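Local coordinates for protein tumor necrosis factor ligand superfamily member 9 (Mus musculus, PDB 6MKB) that acts as a membrane-anchored cytokine of the tumor necrosis factor family, binding the receptor TNFRSF9 and inducing proliferation of activated T-cells, at residues B[9-14]-B[41-46]; B[51-56]-B[128-133]; B[60-65]-B[159-164]. All blocks are in the same frame, centred on the assembly; numbering follows the deposited sequence.

How the contacts relate
All three contacts lie in the TNF homology domain, within the predicted extracellular region. Their centres are about 9 to 11 Å apart. Contact 1 closes first along the chain. Contacts 2 and 3 follow, and their segments alternate. Contact 3 pairs strands 58-70 and 149-166, and strand 10-15 of contact 1 adds to the other edge of 149-166. Contact 2 pairs strands 51-54 and 129-140, and strand 43-46 of contact 1 adds to 51-54. Contact 1 therefore joins the two layers of the jelly-roll sandwich. Leu-161 packs on Val-54 and Leu-131 between them. Contacts 1 and 3 also touch the second subunit, whereas contact 2 does not.

Contact 1 (B[9-14]-B[41-46]); sequences VFAKLL and QGLRYE
Leu-43 turns CG anti to its own carbonyl carbon (chi1 -66°), and chi2 sets CD1 anti to CA. This carries CD1 across to the strand 10-14. Val-9 meets it with CG1, which is anti to the backbone N (chi1 175°). The two side chains cross obliquely, and Val-9 CG1 lies 3.7 Å from Leu-43 CD1. The same methyl group reaches Ala-11, with Leu-43 CD1 3.6 Å from Ala-11 CB. It also lies against the backbone between them, with Leu-43 CD1 3.5 Å from Phe-10 C. One leucine tip thus touches three successive residues.

Further along, Leu-13 and Tyr-45 form a second point of contact. Leu-13 CG is anti to its carbonyl carbon, and Tyr-45 CG is anti to its backbone N. Leu-13 CD1 comes obliquely to the ring, 3.8 Å from Tyr-45 CD1.

The strand segments run at 27° to each other, and their axes come within 8.3 Å. No hydrogen bond joins them. Each strand makes backbone hydrogen bonds to other neighbours instead: Ala-11 with Leu-161 and Leu-13 with Phe-159 on one side, Arg-44 with Val-53 on the other. On the far side of the strand 10-14, Phe-10 packs on Val-164 of the second subunit. Leu-43 also touches Leu-161 and Val-54, which places its tip in the core of the TNF sandwich. The side chains that meet are apolar and no hydrogen bond crosses, so this join between layers rests on packing rather than directed bonds.

Contact 2 (B[51-56]-B[128-133]); sequences ELVVDS and GHRLSV
His-129 O is held by two grips from the facing strand. Val-54 N bonds to it almost straight (177°), with Val-54 N 2.8 Å from His-129 O. A CA-H...O contact adds to this, with Val-53 CA 3.4 Å from His-129 O.

On the side chains, Arg-130 NH1 makes a salt-bridge hydrogen bond to Glu-51 OE1 at 2.8 Å, with an N-H...O angle of 157°. The oxygen lies at the guanidinium edge, in its plane, and is met nearly along its C-O axis. One N-H...O bond joins the groups, and their planes are 58° apart. Both have second partners: Glu-51 OE2 pairs with Lys-90, and Arg-130 NH2 with Glu-46. Such a charge chain would be expected to keep both groups ionised.

Val-53 lies alongside Arg-130 and sets CG2 over one guanidinium face, 4.0 Å from Arg-130 CZ. Leu-52 and Leu-131 point to the other face of the sheet, toward the core.

The backbones hold the register. Leu-52 and Leu-131 form an antiparallel hydrogen-bonded pair; Leu-52 N reaches Leu-131 O at 2.8 Å and Leu-131 N returns to Leu-52 O at 2.9 Å. Val-53 and Arg-130 are the next, non-hydrogen-bonded pair. Val-54 O accepts from Gly-128 N at 2.7 Å. Gly-128, with its positive phi, and His-129 both face Val-54. This is a G1 beta bulge at the Val-54 end of an antiparallel pair in the TNF jelly roll.

Contact 3 (B[60-65]-B[159-164]); sequences YYVFLE and FGLFLV
Tyr-61 starts with CB over the face of the Phe-162 ring, a CH-pi contact 3.7 Å from the ring centroid. The same CB also meets a methyl of Val-164. CG is anti to the backbone N (chi1 177°), so the ring runs alongside Phe-162 and points the same way. Tyr-61 CG lies near CZ and CE1 of Phe-162. Tyr-61 CD1 comes closest, 3.3 Å from Phe-162 CZ, and CE1 passes beside CZ and CE2. The planes are nearly parallel (5°), but one ring is displaced so that little of it lies over the other. At the tip, OH makes a weak hydrogen bond to Ser-120 on the next strand.

Beneath the rings the backbones form regular antiparallel pairs. Tyr-61 faces Phe-162, with Tyr-61 N bonded to Phe-162 O at 2.9 Å. Phe-63 faces Gly-160, and Phe-63 N bonds nearly straight to Gly-160 O, although it sits above the carbonyl plane. Phe-63 CG takes the crowded position between N and the carbonyl carbon (chi1 62°). This folds its ring over Gly-160, whose CA lies 3.8 Å from the Phe-63 ring centroid. The lack of a side chain at Gly-160 makes room for it.

Tyr-61, Phe-63 and Phe-162 lie on the side of the jelly roll that meets the second subunit. Phe-162 stacks on Phe-162 of the second subunit, and Tyr-61 meets Phe-63 of that subunit, within the dimer.

The opposite face of the strand pair looks into the sandwich. Leu-163 CD1 lies over the Tyr-60 ring, 3.9 Å from its centroid, and Tyr-60 OH bonds to Ser-56 O. Leu-64 CD2 packs 3.8 Å from Phe-159 CD1.

Contact 1 (B[9-14]-B[41-46])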
loop_
_atom_site.group_PDB
_atom_site.type_symbol
_atom_site.label_atom_id
_atom_site.label_comp_id
_atom_site.label_asym_id
_atom_site.label_seq_id
_atom_site.Cartn_x
_atom_site.Cartn_y
_atom_site.Cartn_z
ATOM N N VAL B 9 17.583 -4.122 4.699
ATOM C CA VAL B 9 16.861 -4.081 5.967
ATOM C C VAL B 9 15.388 -4.073 5.610
ATOM O O VAL B 9 14.912 -3.127 4.982
ATOM C CB VAL B 9 17.303 -2.895 6.852
ATOM C CG1 VAL B 9 16.451 -2.802 8.116
ATOM C CG2 VAL B 9 18.789 -2.992 7.204
ATOM N N PHE B 10 14.694 -5.192 5.901
ATOM C CA PHE B 10 13.291 -5.416 5.550
ATOM C C PHE B 10 12.613 -6.346 6.538
ATOM O O PHE B 10 13.219 -7.304 7.015
ATOM C CB PHE B 10 13.195 -6.023 4.109
ATOM C CG PHE B 10 11.793 -6.349 3.608
ATOM C CD1 PHE B 10 10.972 -5.355 3.090
ATOM C CD2 PHE B 10 11.304 -7.649 3.654
ATOM C CE1 PHE B 10 9.683 -5.653 2.641
ATOM C CE2 PHE B 10 10.023 -7.948 3.191
ATOM C CZ PHE B 10 9.222 -6.949 2.688
ATOM N N ALA B 11 11.330 -6.086 6.802
ATOM C CA ALA B 11 10.470 -6.916 7.645
ATOM C C ALA B 11 9.045 -6.922 7.103
ATOM O O ALA B 11 8.570 -5.901 6.618
ATOM C CB ALA B 11 10.484 -6.419 9.078
ATOM N N LYS B 12 8.381 -8.074 7.170
ATOM C CA LYS B 12 6.973 -8.254 6.804
ATOM C C LYS B 12 6.377 -9.266 7.755
ATOM O O LYS B 12 6.595 -10.468 7.591
ATOM C CB LYS B 12 6.764 -8.666 5.328
ATOM C CG LYS B 12 5.292 -8.573 4.913
ATOM C CD LYS B 12 4.993 -9.108 3.509
ATOM C CE LYS B 12 3.506 -9.344 3.395
ATOM N NZ LYS B 12 3.085 -9.672 2.017
ATOM N N LEU B 13 5.695 -8.764 8.790
ATOM C CA LEU B 13 5.037 -9.559 9.832
ATOM C C LEU B 13 3.629 -9.870 9.402
ATOM O O LEU B 13 3.039 -9.078 8.687
ATOM C CB LEU B 13 5.043 -8.825 11.196
ATOM C CG LEU B 13 6.406 -8.333 11.696
ATOM C CD1 LEU B 13 6.268 -7.592 12.986
ATOM C CD2 LEU B 13 7.392 -9.455 11.854
ATOM N N LEU B 14 3.100 -11.028 9.811
ATOM C CA LEU B 14 1.744 -11.473 9.464
ATOM C C LEU B 14 0.952 -11.584 10.742
ATOM O O LEU B 14 1.427 -12.157 11.717
ATOM C CB LEU B 14 1.761 -12.803 8.677
ATOM C CG LEU B 14 2.641 -12.874 7.408
ATOM C CD1 LEU B 14 2.518 -14.237 6.773
ATOM C CD2 LEU B 14 2.264 -11.799 6.382
ATOM N N GLN B 41 18.296 -8.683 9.533
ATOM C CA GLN B 41 19.108 -8.168 10.628
ATOM C C GLN B 41 18.823 -6.656 10.739
ATOM O O GLN B 41 18.334 -6.036 9.784
ATOM C CB GLN B 41 20.600 -8.475 10.383
ATOM C CG GLN B 41 21.339 -9.065 11.604
ATOM C CD GLN B 41 20.964 -10.499 11.960
ATOM O OE1 GLN B 41 20.989 -11.411 11.120
ATOM N NE2 GLN B 41 20.617 -10.726 13.225
ATOM N N GLY B 42 19.059 -6.090 11.911
ATOM C CA GLY B 42 18.750 -4.684 12.138
ATOM C C GLY B 42 17.283 -4.471 12.468
ATOM O O GLY B 42 16.833 -3.326 12.575
ATOM N N LEU B 43 16.524 -5.585 12.637
ATOM C CA LEU B 43 15.104 -5.586 12.979
ATOM C C LEU B 43 14.793 -6.745 13.908
ATOM O O LEU B 43 15.222 -7.869 13.659
ATOM C CB LEU B 43 14.208 -5.648 11.728
ATOM C CG LEU B 43 14.254 -4.444 10.789
ATOM C CD1 LEU B 43 13.659 -4.778 9.461
ATOM C CD2 LEU B 43 13.643 -3.185 11.434
ATOM N N ARG B 44 14.068 -6.460 14.993
ATOM C CA ARG B 44 13.656 -7.446 15.999
ATOM C C ARG B 44 12.184 -7.329 16.274
ATOM O O ARG B 44 11.630 -6.238 16.152
ATOM C CB ARG B 44 14.411 -7.235 17.327
ATOM C CG ARG B 44 15.845 -7.741 17.358
ATOM C CD ARG B 44 16.677 -7.161 18.502
ATOM N NE ARG B 44 16.001 -7.253 19.801
ATOM C CZ ARG B 44 15.729 -6.220 20.591
ATOM N NH1 ARG B 44 16.151 -5.003 20.276
ATOM N NH2 ARG B 44 15.087 -6.406 21.729
ATOM N N TYR B 45 11.559 -8.431 16.694
ATOM C CA TYR B 45 10.170 -8.383 17.110
ATOM C C TYR B 45 10.050 -8.910 18.553
ATOM O O TYR B 45 10.508 -10.011 18.851
ATOM C CB TYR B 45 9.222 -9.115 16.145
ATOM C CG TYR B 45 7.793 -9.086 16.649
ATOM C CD1 TYR B 45 7.082 -7.889 16.725
ATOM C CD2 TYR B 45 7.183 -10.237 17.141
ATOM C CE1 TYR B 45 5.787 -7.849 17.238
ATOM C CE2 TYR B 45 5.884 -10.212 17.633
ATOM C CZ TYR B 45 5.190 -9.016 17.683
ATOM O OH TYR B 45 3.924 -8.998 18.198
ATOM N N GLU B 46 9.428 -8.099 19.430
ATOM C CA GLU B 46 9.207 -8.385 20.850
ATOM C C GLU B 46 7.755 -8.802 21.091
ATOM O O GLU B 46 6.849 -7.977 21.023
ATOM C CB GLU B 46 9.574 -7.154 21.703
ATOM C CG GLU B 46 11.055 -6.804 21.680
ATOM C CD GLU B 46 11.523 -5.942 22.833
ATOM O OE1 GLU B 46 10.689 -5.577 23.693
ATOM O OE2 GLU B 46 12.737 -5.653 22.897
#

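Contact 2 (B[51-56]-B[128-133])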
loop_
_atom_site.group_PDB
_atom_site.type_symbol
_atom_site.label_atom_id
_atom_site.label_comp_id
_atom_site.label_asym_id
_atom_site.label_seq_id
_atom_site.Cartn_x
_atom_site.Cartn_y
_atom_site.Cartn_z
ATOM N N GLU B 51 5.810 -5.240 19.712
ATOM C CA GLU B 51 6.522 -4.189 18.989
ATOM C C GLU B 51 7.671 -4.669 18.118
ATOM O O GLU B 51 8.453 -5.552 18.499
ATOM C CB GLU B 51 7.095 -3.164 19.972
ATOM C CG GLU B 51 6.047 -2.258 20.578
ATOM C CD GLU B 51 6.506 -1.434 21.759
ATOM O OE1 GLU B 51 7.603 -1.703 22.297
ATOM O OE2 GLU B 51 5.756 -0.520 22.156
ATOM N N LEU B 52 7.776 -4.025 16.966
ATOM C CA LEU B 52 8.849 -4.164 16.011
ATOM C C LEU B 52 9.877 -3.119 16.408
ATOM O O LEU B 52 9.531 -1.939 16.528
ATOM C CB LEU B 52 8.299 -3.953 14.591
ATOM C CG LEU B 52 9.254 -4.102 13.391
ATOM C CD1 LEU B 52 9.915 -5.429 13.375
ATOM C CD2 LEU B 52 8.453 -3.995 12.074
ATOM N N VAL B 53 11.097 -3.570 16.734
ATOM C CA VAL B 53 12.211 -2.740 17.202
ATOM C C VAL B 53 13.200 -2.503 16.042
ATOM O O VAL B 53 13.776 -3.445 15.507
ATOM C CB VAL B 53 12.924 -3.350 18.464
ATOM C CG1 VAL B 53 13.907 -2.350 19.077
ATOM C CG2 VAL B 53 11.904 -3.789 19.511
ATOM N N VAL B 54 13.371 -1.238 15.674
ATOM C CA VAL B 54 14.249 -0.754 14.607
ATOM C C VAL B 54 15.625 -0.436 15.215
ATOM O O VAL B 54 15.725 0.368 16.139
ATOM C CB VAL B 54 13.594 0.471 13.917
ATOM C CG1 VAL B 54 14.592 1.282 13.100
ATOM C CG2 VAL B 54 12.411 0.045 13.065
ATOM N N ASP B 55 16.672 -1.081 14.693
ATOM C CA ASP B 55 18.043 -0.950 15.186
ATOM C C ASP B 55 18.722 0.368 14.800
ATOM O O ASP B 55 19.205 1.081 15.682
ATOM C CB ASP B 55 18.881 -2.111 14.641
ATOM C CG ASP B 55 20.058 -2.596 15.455
ATOM O OD1 ASP B 55 20.625 -1.788 16.235
ATOM O OD2 ASP B 55 20.438 -3.777 15.289
ATOM N N SER B 56 18.814 0.669 13.503
ATOM C CA SER B 56 19.554 1.843 13.039
ATOM C C SER B 56 18.649 2.986 12.492
ATOM O O SER B 56 17.586 2.717 11.935
ATOM C CB SER B 56 20.597 1.438 11.999
ATOM O OG SER B 56 20.000 0.842 10.861
ATOM N N GLY B 128 16.489 2.331 17.901
ATOM C CA GLY B 128 15.700 1.767 18.990
ATOM C C GLY B 128 14.228 2.085 18.880
ATOM O O GLY B 128 13.485 1.913 19.851
ATOM N N HIS B 129 13.793 2.552 17.695
ATOM C CA HIS B 129 12.401 2.920 17.421
ATOM C C HIS B 129 11.506 1.692 17.554
ATOM O O HIS B 129 11.841 0.617 17.059
ATOM C CB HIS B 129 12.252 3.570 16.029
ATOM C CG HIS B 129 11.411 4.805 16.031
ATOM N ND1 HIS B 129 10.068 4.756 16.331
ATOM C CD2 HIS B 129 11.747 6.081 15.754
ATOM C CE1 HIS B 129 9.630 5.997 16.234
ATOM N NE2 HIS B 129 10.601 6.831 15.897
ATOM N N ARG B 130 10.400 1.850 18.275
ATOM C CA ARG B 130 9.445 0.780 18.555
ATOM C C ARG B 130 8.144 1.112 17.854
ATOM O O ARG B 130 7.655 2.248 17.936
ATOM C CB ARG B 130 9.250 0.589 20.078
ATOM C CG ARG B 130 10.530 0.129 20.735
ATOM C CD ARG B 130 10.462 0.145 22.230
ATOM N NE ARG B 130 11.516 -0.716 22.741
ATOM C CZ ARG B 130 11.374 -2.001 23.033
ATOM N NH1 ARG B 130 10.184 -2.586 22.940
ATOM N NH2 ARG B 130 12.427 -2.726 23.376
ATOM N N LEU B 131 7.625 0.133 17.112
ATOM C CA LEU B 131 6.425 0.255 16.303
ATOM C C LEU B 131 5.478 -0.900 16.603
ATOM O O LEU B 131 5.858 -2.057 16.494
ATOM C CB LEU B 131 6.842 0.236 14.819
ATOM C CG LEU B 131 6.896 1.524 13.978
ATOM C CD1 LEU B 131 7.463 2.681 14.691
ATOM C CD2 LEU B 131 7.723 1.307 12.736
ATOM N N SER B 132 4.272 -0.588 17.031
ATOM C CA SER B 132 3.224 -1.566 17.283
ATOM C C SER B 132 2.005 -1.145 16.439
ATOM O O SER B 132 1.982 -0.025 15.913
ATOM C CB SER B 132 2.909 -1.682 18.778
ATOM O OG SER B 132 2.221 -0.561 19.303
ATOM N N VAL B 133 1.027 -2.039 16.260
ATOM C CA VAL B 133 -0.153 -1.731 15.455
ATOM C C VAL B 133 -1.413 -2.032 16.256
ATOM O O VAL B 133 -1.609 -3.158 16.729
ATOM C CB VAL B 133 -0.139 -2.507 14.105
ATOM C CG1 VAL B 133 -1.371 -2.175 13.242
ATOM C CG2 VAL B 133 1.154 -2.239 13.335
#

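Contact 3 (B[60-65]-B[159-164])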
loop_
_atom_site.group_PDB
_atom_site.type_symbol
_atom_site.label_atom_id
_atom_site.label_comp_id
_atom_site.label_asym_id
_atom_site.label_seq_id
_atom_site.Cartn_x
_atom_site.Cartn_y
_atom_site.Cartn_z
ATOM N N TYR B 60 12.572 5.118 6.555
ATOM C CA TYR B 60 11.971 3.809 6.340
ATOM C C TYR B 60 10.654 3.938 5.612
ATOM O O TYR B 60 9.870 4.847 5.896
ATOM C CB TYR B 60 11.722 3.071 7.685
ATOM C CG TYR B 60 12.960 2.519 8.357
ATOM C CD1 TYR B 60 13.793 3.341 9.116
ATOM C CD2 TYR B 60 13.281 1.166 8.268
ATOM C CE1 TYR B 60 14.934 2.839 9.740
ATOM C CE2 TYR B 60 14.413 0.649 8.898
ATOM C CZ TYR B 60 15.249 1.493 9.620
ATOM O OH TYR B 60 16.378 0.996 10.234
ATOM N N TYR B 61 10.399 3.006 4.692
ATOM C CA TYR B 61 9.120 2.890 4.029
ATOM C C TYR B 61 8.327 1.952 4.917
ATOM O O TYR B 61 8.704 0.785 5.044
ATOM C CB TYR B 61 9.310 2.357 2.613
ATOM C CG TYR B 61 8.035 2.115 1.831
ATOM C CD1 TYR B 61 7.254 0.985 2.065
ATOM C CD2 TYR B 61 7.686 2.934 0.767
ATOM C CE1 TYR B 61 6.113 0.728 1.313
ATOM C CE2 TYR B 61 6.571 2.663 -0.015
ATOM C CZ TYR B 61 5.765 1.580 0.283
ATOM O OH TYR B 61 4.642 1.319 -0.476
ATOM N N VAL B 62 7.320 2.470 5.635
ATOM C CA VAL B 62 6.525 1.651 6.550
ATOM C C VAL B 62 5.217 1.343 5.857
ATOM O O VAL B 62 4.651 2.224 5.196
ATOM C CB VAL B 62 6.329 2.336 7.925
ATOM C CG1 VAL B 62 5.772 1.347 8.946
ATOM C CG2 VAL B 62 7.630 2.943 8.428
ATOM N N PHE B 63 4.763 0.081 5.940
ATOM C CA PHE B 63 3.537 -0.339 5.270
ATOM C C PHE B 63 2.653 -1.157 6.196
ATOM O O PHE B 63 3.130 -1.853 7.096
ATOM C CB PHE B 63 3.837 -1.112 3.967
ATOM C CG PHE B 63 4.614 -2.401 4.120
ATOM C CD1 PHE B 63 3.957 -3.613 4.352
ATOM C CD2 PHE B 63 6.000 -2.417 3.989
ATOM C CE1 PHE B 63 4.678 -4.802 4.519
ATOM C CE2 PHE B 63 6.716 -3.613 4.129
ATOM C CZ PHE B 63 6.052 -4.795 4.388
ATOM N N LEU B 64 1.341 -1.049 5.937
ATOM C CA LEU B 64 0.231 -1.744 6.569
ATOM C C LEU B 64 -0.676 -2.259 5.494
ATOM O O LEU B 64 -0.972 -1.532 4.541
ATOM C CB LEU B 64 -0.568 -0.832 7.497
ATOM C CG LEU B 64 0.119 -0.291 8.749
ATOM C CD1 LEU B 64 -0.741 0.839 9.394
ATOM C CD2 LEU B 64 0.375 -1.407 9.768
ATOM N N GLU B 65 -1.139 -3.507 5.646
ATOM C CA GLU B 65 -2.109 -4.079 4.730
ATOM C C GLU B 65 -3.189 -4.798 5.529
ATOM O O GLU B 65 -2.904 -5.799 6.172
ATOM C CB GLU B 65 -1.451 -5.006 3.720
ATOM C CG GLU B 65 -2.458 -5.485 2.688
ATOM C CD GLU B 65 -1.864 -6.168 1.481
ATOM O OE1 GLU B 65 -2.659 -6.616 0.625
ATOM O OE2 GLU B 65 -0.617 -6.264 1.389
ATOM N N PHE B 159 2.169 -6.157 8.330
ATOM C CA PHE B 159 2.819 -4.940 8.742
ATOM C C PHE B 159 4.304 -5.144 8.550
ATOM O O PHE B 159 4.822 -6.235 8.810
ATOM C CB PHE B 159 2.439 -4.604 10.189
ATOM C CG PHE B 159 3.414 -3.851 11.058
ATOM C CD1 PHE B 159 3.819 -2.558 10.722
ATOM C CD2 PHE B 159 3.819 -4.373 12.286
ATOM C CE1 PHE B 159 4.707 -1.847 11.547
ATOM C CE2 PHE B 159 4.662 -3.644 13.133
ATOM C CZ PHE B 159 5.110 -2.392 12.755
ATOM N N GLY B 160 4.963 -4.111 8.049
ATOM C CA GLY B 160 6.405 -4.139 7.864
ATOM C C GLY B 160 7.015 -2.800 7.519
ATOM O O GLY B 160 6.346 -1.765 7.584
ATOM N N LEU B 161 8.296 -2.829 7.155
ATOM C CA LEU B 161 9.095 -1.661 6.777
ATOM C C LEU B 161 10.366 -2.091 6.105
ATOM O O LEU B 161 10.719 -3.278 6.116
ATOM C CB LEU B 161 9.438 -0.699 7.964
ATOM C CG LEU B 161 9.775 -1.261 9.376
ATOM C CD1 LEU B 161 10.922 -2.205 9.365
ATOM C CD2 LEU B 161 10.149 -0.164 10.294
ATOM N N PHE B 162 11.035 -1.119 5.487
ATOM C CA PHE B 162 12.326 -1.294 4.873
ATOM C C PHE B 162 13.116 0.000 4.901
ATOM O O PHE B 162 12.548 1.068 4.728
ATOM C CB PHE B 162 12.254 -1.866 3.460
ATOM C CG PHE B 162 11.271 -1.358 2.451
ATOM C CD1 PHE B 162 11.595 -0.290 1.623
ATOM C CD2 PHE B 162 10.095 -2.069 2.179
ATOM C CE1 PHE B 162 10.726 0.095 0.578
ATOM C CE2 PHE B 162 9.231 -1.682 1.140
ATOM C CZ PHE B 162 9.560 -0.621 0.333
ATOM N N LEU B 163 14.433 -0.102 5.139
ATOM C CA LEU B 163 15.322 1.041 5.166
ATOM C C LEU B 163 15.610 1.491 3.742
ATOM O O LEU B 163 16.177 0.736 2.950
ATOM C CB LEU B 163 16.616 0.730 5.944
ATOM C CG LEU B 163 17.672 1.855 6.057
ATOM C CD1 LEU B 163 17.070 3.132 6.678
ATOM C CD2 LEU B 163 18.853 1.392 6.903
ATOM N N VAL B 164 15.219 2.732 3.439
ATOM C CA VAL B 164 15.332 3.399 2.139
ATOM C C VAL B 164 16.590 4.288 2.107
ATOM O O VAL B 164 17.291 4.353 1.099
ATOM C CB VAL B 164 14.018 4.208 1.901
ATOM C CG1 VAL B 164 14.175 5.304 0.872
ATOM C CG2 VAL B 164 12.863 3.284 1.539
#